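Local coordinates for uncharacterized protein (Parabacteroides merdae, PDB 4MXN) that is uncharacterised but probably acts as a glycosyl hydrolase of family 28, built on a right-handed parallel beta-helix, at residues R43-I48 against G54-Y59; I76-G81 against A101-D106; I199-C204 against R228-T233. One frame throughout, in Å; residues are numbered along the deposited sequence. Where two conformers were deposited one is given.

In the fold
Interaction 1 lies at the N-terminal end of the parallel beta-helix, where helix 38-50 packs over strand 54-58. Interaction 2 is the most central of the three and runs across the interior, between strand 74-78 and the corner before strand 104-106. Strands 54-58 and 74-78 are neighbours, so the first two contacts adjoin, joined by backbone bonds between Leu56, Phe58 and Arg77. Interaction 3 sits about 20 Å from interaction 2, centre to centre, at the C-terminal end, and is partly open to solvent. Interactions 1 and 2 are buried, held by apolar side chains with no hydrogen bond across their segments, whereas interaction 3 adds a backbone hydrogen bond and a solvent-facing arginine.

Interaction 1. Residues R43-I48 against G54-Y59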
loop_
_atom_site.group_PDB
_atom_site.type_symbol
_atom_site.label_atom_id
_atom_site.label_comp_id
_atom_site.label_asym_id
_atom_site.label_seq_id
_atom_site.Cartn_x
_atom_site.Cartn_y
_atom_site.Cartn_z
ATOM N N ARG A 43 -4.206 3.760 -15.978
ATOM C CA ARG A 43 -4.495 3.292 -17.331
ATOM C C ARG A 43 -3.631 2.061 -17.669
ATOM O O ARG A 43 -4.128 1.107 -18.292
ATOM C CB ARG A 43 -4.317 4.418 -18.359
ATOM C CG ARG A 43 -4.677 3.988 -19.797
ATOM C CD ARG A 43 -6.164 3.710 -20.038
ATOM N NE ARG A 43 -6.986 4.920 -19.956
ATOM C CZ ARG A 43 -7.736 5.407 -20.943
ATOM N NH1 ARG A 43 -7.780 4.793 -22.121
ATOM N NH2 ARG A 43 -8.447 6.510 -20.759
ATOM N N ALA A 44 -2.358 2.056 -17.226
ATOM C CA ALA A 44 -1.492 0.896 -17.460
ATOM C C ALA A 44 -2.068 -0.344 -16.745
ATOM O O ALA A 44 -2.192 -1.401 -17.360
ATOM C CB ALA A 44 -0.078 1.187 -16.979
ATOM N N VAL A 45 -2.500 -0.173 -15.462
ATOM C CA VAL A 45 -3.076 -1.260 -14.653
ATOM C C VAL A 45 -4.331 -1.790 -15.354
ATOM O O VAL A 45 -4.451 -2.999 -15.509
ATOM C CB VAL A 45 -3.350 -0.823 -13.184
ATOM C CG1 VAL A 45 -4.254 -1.829 -12.458
ATOM C CG2 VAL A 45 -2.038 -0.648 -12.427
ATOM N N ASP A 46 -5.243 -0.873 -15.795
ATOM C CA ASP A 46 -6.505 -1.199 -16.472
ATOM C C ASP A 46 -6.247 -1.932 -17.796
ATOM O O ASP A 46 -6.911 -2.937 -18.080
ATOM C CB ASP A 46 -7.344 0.070 -16.716
ATOM C CG ASP A 46 -7.853 0.767 -15.464
ATOM O OD1 ASP A 46 -7.730 0.185 -14.364
ATOM O OD2 ASP A 46 -8.342 1.912 -15.581
ATOM N N TYR A 47 -5.297 -1.426 -18.603
ATOM C CA TYR A 47 -4.931 -2.039 -19.881
ATOM C C TYR A 47 -4.408 -3.466 -19.662
ATOM O O TYR A 47 -4.868 -4.392 -20.336
ATOM C CB TYR A 47 -3.869 -1.184 -20.602
ATOM C CG TYR A 47 -3.373 -1.783 -21.903
ATOM C CD1 TYR A 47 -4.054 -1.570 -23.099
ATOM C CD2 TYR A 47 -2.206 -2.542 -21.944
ATOM C CE1 TYR A 47 -3.601 -2.118 -24.297
ATOM C CE2 TYR A 47 -1.743 -3.093 -23.135
ATOM C CZ TYR A 47 -2.449 -2.889 -24.309
ATOM O OH TYR A 47 -1.989 -3.439 -25.481
ATOM N N ILE A 48 -3.454 -3.642 -18.711
ATOM C CA ILE A 48 -2.832 -4.943 -18.402
ATOM C C ILE A 48 -3.919 -5.947 -17.951
ATOM O O ILE A 48 -3.951 -7.068 -18.472
ATOM C CB ILE A 48 -1.655 -4.812 -17.383
ATOM C CG1 ILE A 48 -0.531 -3.920 -17.965
ATOM C CG2 ILE A 48 -1.093 -6.202 -16.994
ATOM C CD1 ILE A 48 0.484 -3.380 -16.933
ATOM N N GLY A 54 -0.871 -9.591 -16.007
ATOM C CA GLY A 54 0.572 -9.449 -16.133
ATOM C C GLY A 54 1.138 -8.544 -15.067
ATOM O O GLY A 54 0.493 -8.311 -14.039
ATOM N N ARG A 55 2.359 -8.032 -15.292
ATOM C CA ARG A 55 3.026 -7.213 -14.290
ATOM C C ARG A 55 3.404 -5.830 -14.806
ATOM O O ARG A 55 3.840 -5.684 -15.944
ATOM C CB ARG A 55 4.278 -7.927 -13.751
ATOM C CG ARG A 55 4.003 -9.362 -13.236
ATOM C CD ARG A 55 5.166 -9.958 -12.460
ATOM N NE ARG A 55 6.371 -10.069 -13.284
ATOM C CZ ARG A 55 7.536 -10.535 -12.852
ATOM N NH1 ARG A 55 7.673 -10.944 -11.593
ATOM N NH2 ARG A 55 8.575 -10.597 -13.673
ATOM N N LEU A 56 3.187 -4.801 -13.959
ATOM C CA LEU A 56 3.596 -3.429 -14.250
ATOM C C LEU A 56 4.902 -3.184 -13.506
ATOM O O LEU A 56 4.920 -3.254 -12.279
ATOM C CB LEU A 56 2.512 -2.405 -13.861
ATOM C CG LEU A 56 2.754 -0.955 -14.296
ATOM C CD1 LEU A 56 2.966 -0.826 -15.825
ATOM C CD2 LEU A 56 1.611 -0.072 -13.852
ATOM N N ILE A 57 5.998 -2.936 -14.255
ATOM C CA ILE A 57 7.339 -2.816 -13.678
ATOM C C ILE A 57 7.832 -1.381 -13.581
ATOM O O ILE A 57 7.983 -0.705 -14.601
ATOM C CB ILE A 57 8.383 -3.667 -14.476
ATOM C CG1 ILE A 57 7.884 -5.091 -14.876
ATOM C CG2 ILE A 57 9.785 -3.674 -13.804
ATOM C CD1 ILE A 57 7.580 -6.081 -13.786
ATOM N N PHE A 58 8.169 -0.968 -12.353
ATOM C CA PHE A 58 8.786 0.330 -12.032
ATOM C C PHE A 58 10.257 0.002 -11.826
ATOM O O PHE A 58 10.586 -0.617 -10.813
ATOM C CB PHE A 58 8.134 0.963 -10.772
ATOM C CG PHE A 58 6.702 1.416 -10.925
ATOM C CD1 PHE A 58 5.658 0.502 -10.883
ATOM C CD2 PHE A 58 6.394 2.763 -11.075
ATOM C CE1 PHE A 58 4.334 0.923 -11.032
ATOM C CE2 PHE A 58 5.066 3.184 -11.214
ATOM C CZ PHE A 58 4.044 2.257 -11.178
ATOM N N TYR A 59 11.137 0.299 -12.801
ATOM C CA TYR A 59 12.506 -0.211 -12.684
ATOM C C TYR A 59 13.466 0.608 -11.816
ATOM O O TYR A 59 14.207 -0.015 -11.048
ATOM C CB TYR A 59 13.160 -0.498 -14.053
ATOM C CG TYR A 59 13.617 -1.939 -14.188
ATOM C CD1 TYR A 59 14.330 -2.567 -13.167
ATOM C CD2 TYR A 59 13.329 -2.680 -15.331
ATOM C CE1 TYR A 59 14.727 -3.901 -13.273
ATOM C CE2 TYR A 59 13.728 -4.014 -15.453
ATOM C CZ TYR A 59 14.438 -4.615 -14.424
ATOM O OH TYR A 59 14.844 -5.927 -14.535
#
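Leu56 reaches from strand 54-58 into the side of helix 38-50, where Ala44, Val45 and Ile48 receive it. The axes of segments 43-48 and 54-58 run nearly antiparallel (158°) and come within 8.9 Å. The apolar contacts centre on the two methyls of Leu56. Ala44 CB touches both, at 3.8 Å from CD1 and from CD2 of Leu56; CD2 goes on to Val45 CG2, while CD1 goes on to Ile48 CD1 at 3.7 Å. With CG anti to the backbone N (chi1 -172°), the leucine extends toward the helix, and its chain crosses those of Val45 and Ile48 at about a right angle.

Side chain meets backbone at Gly54. Ile48 divides its branches: CD1 goes to Leu56, whereas CG2 lies 3.5 Å from Gly54 N. A beta carbon on Gly54 would press against that methyl, and the backbone angles there already demand glycine. Cutting Ile48 back to an alanine removes both branches, which is likely to open a gap beside Leu56 CD1 and uncover Gly54.

Polar groups keep to the margins. Arg55 points away from the helix and forms a salt bridge with Asp21 on strand 21-23, while Asp46, on another side of the helix, forms one with Lys71. Helix 38-50 connects the parallel neighbours 21-23 and 54-58, a placement consistent with the helix that closes the N-terminal end of parallel beta-helices.

No hydrogen bond ties the segments to each other, so the helix is held against the strand by methyl-to-methyl packing and by the close fit of Ile48 over a glycine.

Interaction 2. Residues I76-G81 against A101-D106; sequences IRIEEG and AIIYAD
Ile103 meets Ile76 and Ile78 with two different branches. Its CG2 lies 4.3 Å from Ile76 CD1, while the end of its longer arm, CD1, comes to 4.4 Å from Ile78 CD1. The split follows from chi1 of -53°, which sets CG2 anti to the backbone N and leaves CG1 beside it. These are light van der Waals contacts between methyls, and the backbones stay well apart, with the CA atoms of Ile76 and Ile103 9.2 Å from each other.

The gap is spanned by side chains alone. Strand 74-78 belongs to one face of the parallel beta-helix, and the chain turns a corner at Ile102 and Ile103 before strand 104-106 starts another, so the three isoleucines contribute to the apolar interior of the coil. Leu84, on strand 82-86, packs against both Ile78 and Ile103, and Ile76 also touches Phe58 and Ile68.

Farther out, backbone hydrogen bonds to Gly112 and Gly114 on one flank and to Leu56 and Phe58 on the other hold strand 74-78 in place. Between the two inward isoleucines, Arg77 points away from the core. Its guanidinium grips Glu79 side-on in a salt bridge: NE meets OE2 at 3.1 Å, nearly in the guanidinium plane, and NH2 meets the syn lone pair of OE1 in a bond tilted 26° out of that plane. Its NH1 adds a weak hydrogen bond to Gln163.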
loop_
_atom_site.group_PDB
_atom_site.type_symbol
_atom_site.label_atom_id
_atom_site.label_comp_id
_atom_site.label_asym_id
_atom_site.label_seq_id
_atom_site.Cartn_x
_atom_site.Cartn_y
_atom_site.Cartn_z
ATOM N N ILE A 76 1.997 -5.244 -9.368
ATOM C CA ILE A 76 2.830 -4.059 -9.482
ATOM C C ILE A 76 4.177 -4.405 -8.881
ATOM O O ILE A 76 4.243 -4.852 -7.739
ATOM C CB ILE A 76 2.178 -2.805 -8.818
ATOM C CG1 ILE A 76 1.029 -2.246 -9.713
ATOM C CG2 ILE A 76 3.247 -1.713 -8.524
ATOM C CD1 ILE A 76 0.082 -1.223 -9.006
ATOM N N ARG A 77 5.252 -4.211 -9.649
ATOM C CA ARG A 77 6.599 -4.454 -9.151
ATOM C C ARG A 77 7.334 -3.136 -9.012
ATOM O O ARG A 77 7.481 -2.416 -9.992
ATOM C CB ARG A 77 7.391 -5.397 -10.093
ATOM C CG ARG A 77 6.752 -6.777 -10.341
ATOM C CD ARG A 77 7.274 -7.858 -9.442
ATOM N NE ARG A 77 8.738 -7.861 -9.344
ATOM C CZ ARG A 77 9.403 -8.539 -8.419
ATOM N NH1 ARG A 77 8.749 -9.292 -7.542
ATOM N NH2 ARG A 77 10.729 -8.474 -8.367
ATOM N N ILE A 78 7.810 -2.831 -7.805
ATOM C CA ILE A 78 8.627 -1.638 -7.523
ATOM C C ILE A 78 10.020 -2.195 -7.302
ATOM O O ILE A 78 10.290 -2.755 -6.250
ATOM C CB ILE A 78 8.073 -0.797 -6.336
ATOM C CG1 ILE A 78 6.581 -0.433 -6.603
ATOM C CG2 ILE A 78 8.911 0.495 -6.158
ATOM C CD1 ILE A 78 5.743 -0.450 -5.423
ATOM N N GLU A 79 10.876 -2.149 -8.334
ATOM C CA GLU A 79 12.172 -2.812 -8.226
ATOM C C GLU A 79 13.134 -2.035 -7.329
ATOM O O GLU A 79 12.874 -0.875 -7.014
ATOM C CB GLU A 79 12.790 -3.081 -9.606
ATOM C CG GLU A 79 11.911 -3.915 -10.536
ATOM C CD GLU A 79 11.526 -5.335 -10.152
ATOM O OE1 GLU A 79 12.167 -5.932 -9.254
ATOM O OE2 GLU A 79 10.586 -5.866 -10.786
ATOM N N GLU A 80 14.237 -2.704 -6.895
ATOM C CA GLU A 80 15.247 -2.089 -6.052
ATOM C C GLU A 80 15.748 -0.818 -6.727
ATOM O O GLU A 80 16.015 -0.824 -7.923
ATOM C CB GLU A 80 16.404 -3.063 -5.762
ATOM C CG GLU A 80 17.111 -2.700 -4.467
ATOM C CD GLU A 80 18.140 -3.689 -3.955
ATOM O OE1 GLU A 80 19.023 -4.093 -4.747
ATOM O OE2 GLU A 80 18.109 -4.006 -2.742
ATOM N N GLY A 81 15.802 0.268 -5.984
ATOM C CA GLY A 81 16.216 1.548 -6.554
ATOM C C GLY A 81 15.048 2.387 -7.041
ATOM O O GLY A 81 15.238 3.558 -7.385
ATOM N N ALA A 101 -5.747 4.266 0.014
ATOM C CA ALA A 101 -4.319 3.979 0.077
ATOM C C ALA A 101 -3.585 4.401 -1.181
ATOM O O ALA A 101 -4.225 4.793 -2.141
ATOM C CB ALA A 101 -4.110 2.486 0.311
ATOM N N ILE A 102 -2.240 4.295 -1.187
ATOM C CA ILE A 102 -1.431 4.588 -2.396
ATOM C C ILE A 102 -1.739 3.505 -3.440
ATOM O O ILE A 102 -1.894 3.800 -4.627
ATOM C CB ILE A 102 0.077 4.716 -2.086
ATOM C CG1 ILE A 102 0.308 5.868 -1.054
ATOM C CG2 ILE A 102 0.896 4.930 -3.389
ATOM C CD1 ILE A 102 1.794 6.099 -0.662
ATOM N N ILE A 103 -1.850 2.252 -2.973
ATOM C CA ILE A 103 -2.277 1.112 -3.785
ATOM C C ILE A 103 -3.417 0.451 -3.042
ATOM O O ILE A 103 -3.224 -0.028 -1.915
ATOM C CB ILE A 103 -1.162 0.084 -4.154
ATOM C CG1 ILE A 103 0.054 0.765 -4.803
ATOM C CG2 ILE A 103 -1.756 -1.012 -5.086
ATOM C CD1 ILE A 103 1.345 -0.160 -4.945
ATOM N N TYR A 104 -4.599 0.423 -3.661
ATOM C CA TYR A 104 -5.736 -0.239 -3.052
ATOM C C TYR A 104 -6.381 -1.176 -4.043
ATOM O O TYR A 104 -6.190 -1.051 -5.254
ATOM C CB TYR A 104 -6.774 0.771 -2.479
ATOM C CG TYR A 104 -7.566 1.537 -3.522
ATOM C CD1 TYR A 104 -7.046 2.673 -4.121
ATOM C CD2 TYR A 104 -8.840 1.129 -3.899
ATOM C CE1 TYR A 104 -7.768 3.384 -5.075
ATOM C CE2 TYR A 104 -9.575 1.835 -4.852
ATOM C CZ TYR A 104 -9.032 2.963 -5.438
ATOM O OH TYR A 104 -9.732 3.666 -6.384
ATOM N N ALA A 105 -7.190 -2.099 -3.532
ATOM C CA ALA A 105 -7.952 -2.997 -4.391
ATOM C C ALA A 105 -9.256 -3.313 -3.712
ATOM O O ALA A 105 -9.287 -3.538 -2.504
ATOM C CB ALA A 105 -7.166 -4.260 -4.705
ATOM N N ASP A 106 -10.330 -3.294 -4.484
ATOM C CA ASP A 106 -11.670 -3.564 -4.004
ATOM C C ASP A 106 -12.294 -4.696 -4.817
ATOM O O ASP A 106 -12.608 -4.514 -5.995
ATOM C CB ASP A 106 -12.517 -2.278 -4.093
ATOM C CG ASP A 106 -13.979 -2.433 -3.731
ATOM O OD1 ASP A 106 -14.295 -3.287 -2.874
ATOM O OD2 ASP A 106 -14.811 -1.687 -4.292
#

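Interaction 3. Residues I199-C204 against R228-T233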
loop_
_atom_site.group_PDB
_atom_site.type_symbol
_atom_site.label_atom_id
_atom_site.label_comp_id
_atom_site.label_asym_id
_atom_site.label_seq_id
_atom_site.Cartn_x
_atom_site.Cartn_y
_atom_site.Cartn_z
ATOM N N ILE A 199 -0.078 -2.691 10.591
ATOM C CA ILE A 199 -1.038 -3.583 9.914
ATOM C C ILE A 199 -2.354 -3.648 10.652
ATOM O O ILE A 199 -2.374 -3.896 11.855
ATOM C CB ILE A 199 -0.447 -5.012 9.737
ATOM C CG1 ILE A 199 0.771 -4.981 8.802
ATOM C CG2 ILE A 199 -1.501 -6.013 9.161
ATOM C CD1 ILE A 199 1.605 -6.017 9.016
ATOM N N SER A 200 -3.455 -3.503 9.888
ATOM C CA SER A 200 -4.828 -3.628 10.336
ATOM C C SER A 200 -5.446 -4.830 9.610
ATOM O O SER A 200 -5.414 -4.870 8.371
ATOM C CB SER A 200 -5.604 -2.340 10.082
ATOM O OG SER A 200 -6.942 -2.470 10.533
ATOM N N ILE A 201 -5.947 -5.836 10.371
ATOM C CA ILE A 201 -6.557 -7.047 9.793
ATOM C C ILE A 201 -7.945 -7.242 10.414
ATOM O O ILE A 201 -8.102 -7.171 11.645
ATOM C CB ILE A 201 -5.663 -8.333 9.942
ATOM C CG1 ILE A 201 -4.265 -8.159 9.289
ATOM C CG2 ILE A 201 -6.359 -9.580 9.360
ATOM C CD1 ILE A 201 -3.210 -9.273 9.594
ATOM N N SER A 202 -8.947 -7.485 9.566
ATOM C CA SER A 202 -10.322 -7.752 10.000
ATOM C C SER A 202 -11.019 -8.638 8.980
ATOM O O SER A 202 -10.835 -8.438 7.776
ATOM C CB SER A 202 -11.107 -6.459 10.220
ATOM O OG SER A 202 -11.355 -5.761 9.013
ATOM N N GLY A 203 -11.800 -9.596 9.487
ATOM C CA GLY A 203 -12.601 -10.541 8.718
ATOM C C GLY A 203 -11.906 -11.320 7.614
ATOM O O GLY A 203 -12.565 -11.727 6.657
ATOM N N CYS A 204 -10.589 -11.546 7.732
ATOM C CA CYS A 204 -9.850 -12.275 6.703
ATOM C C CYS A 204 -9.917 -13.785 6.925
ATOM O O CYS A 204 -10.167 -14.264 8.040
ATOM C CB CYS A 204 -8.402 -11.800 6.632
ATOM S SG CYS A 204 -8.198 -10.110 6.027
ATOM N N ARG A 228 -9.494 -15.651 10.552
ATOM C CA ARG A 228 -9.157 -17.054 10.812
ATOM C C ARG A 228 -8.040 -17.500 9.879
ATOM O O ARG A 228 -7.782 -16.826 8.876
ATOM C CB ARG A 228 -10.391 -17.967 10.692
ATOM C CG ARG A 228 -10.998 -18.055 9.306
ATOM C CD ARG A 228 -12.305 -18.808 9.361
ATOM N NE ARG A 228 -12.646 -19.369 8.056
ATOM C CZ ARG A 228 -13.885 -19.514 7.602
ATOM N NH1 ARG A 228 -14.920 -19.123 8.334
ATOM N NH2 ARG A 228 -14.100 -20.047 6.407
ATOM N N ASN A 229 -7.389 -18.636 10.213
ATOM C CA ASN A 229 -6.269 -19.200 9.451
ATOM C C ASN A 229 -5.152 -18.139 9.253
ATOM O O ASN A 229 -4.684 -17.901 8.140
ATOM C CB ASN A 229 -6.747 -19.809 8.120
ATOM C CG ASN A 229 -7.675 -20.985 8.334
ATOM O OD1 ASN A 229 -7.307 -21.978 8.966
ATOM N ND2 ASN A 229 -8.909 -20.892 7.844
ATOM N N LEU A 230 -4.750 -17.498 10.356
ATOM C CA LEU A 230 -3.661 -16.524 10.390
ATOM C C LEU A 230 -2.383 -17.233 10.814
ATOM O O LEU A 230 -2.386 -17.915 11.847
ATOM C CB LEU A 230 -3.951 -15.355 11.356
ATOM C CG LEU A 230 -5.233 -14.549 11.194
ATOM C CD1 LEU A 230 -5.290 -13.463 12.231
ATOM C CD2 LEU A 230 -5.336 -13.894 9.823
ATOM N N ILE A 231 -1.316 -17.132 10.005
ATOM C CA ILE A 231 -0.036 -17.776 10.319
ATOM C C ILE A 231 1.080 -16.744 10.184
ATOM O O ILE A 231 1.350 -16.251 9.084
ATOM C CB ILE A 231 0.259 -19.055 9.472
ATOM C CG1 ILE A 231 -0.878 -20.113 9.595
ATOM C CG2 ILE A 231 1.634 -19.658 9.855
ATOM C CD1 ILE A 231 -0.851 -21.256 8.580
ATOM N N PHE A 232 1.733 -16.445 11.301
ATOM C CA PHE A 232 2.856 -15.512 11.374
ATOM C C PHE A 232 4.123 -16.309 11.638
ATOM O O PHE A 232 4.200 -17.004 12.656
ATOM C CB PHE A 232 2.624 -14.457 12.474
ATOM C CG PHE A 232 1.434 -13.557 12.253
ATOM C CD1 PHE A 232 0.158 -13.940 12.666
ATOM C CD2 PHE A 232 1.593 -12.302 11.687
ATOM C CE1 PHE A 232 -0.942 -13.097 12.469
ATOM C CE2 PHE A 232 0.496 -11.457 11.497
ATOM C CZ PHE A 232 -0.766 -11.869 11.874
ATOM N N THR A 233 5.095 -16.253 10.703
ATOM C CA THR A 233 6.372 -16.971 10.835
ATOM C C THR A 233 7.494 -15.965 10.749
ATOM O O THR A 233 7.605 -15.278 9.734
ATOM C CB THR A 233 6.514 -18.051 9.745
ATOM O OG1 THR A 233 5.383 -18.912 9.775
ATOM C CG2 THR A 233 7.817 -18.851 9.857
#
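The backbones of the two segments come together at one end, where Arg228 N donates to Cys204 O at 2.9 Å, with an N-H...O angle of 158° and the donor tilted 24° from the carbonyl plane. From there the segments part, and side chains span the widening interval. The CB atoms of Leu230 and Phe232, two residues apart on strand 230-233, both point toward strand 199-202, where Ile201 meets their side chains. Ile201 has two deposited conformers, so both of its contacts are tentative. In the one given, Ile201 CD1 lies near the plane of the Phe232 ring, at its edge, 4.2 Å from CZ. The contact is thus made with the edge of the ring. The other branch, Ile201 CG2, approaches Leu230 CD2 at 4.5 Å, a looser touch.

The two strands belong to different faces of the parallel beta-helix. Strand 199-202 lies in the five-stranded parallel face, and after the bend at Gly203 and Cys204 the chain enters strand 205-210, the parallel neighbour of strand 230-233. The Cys204-Arg228 bond therefore joins the corners of successive turns. Gly203 and Asn229 both take positive phi there, and Thr226 and Ser227 bond the amides of Gly203 and Cys204 through their hydroxyls.

Leu221 lies against both Ile201 and Phe232, and Met209 also touches Phe232. At the exposed end, Arg228 has CG between its own N and carbonyl carbon (chi1 65°), which brings that methylene to 4.1 Å from Cys204 O. The chain then extends to NE; Arg228 is poorly ordered, and its NH2 is modelled in a salt bridge with Asp205.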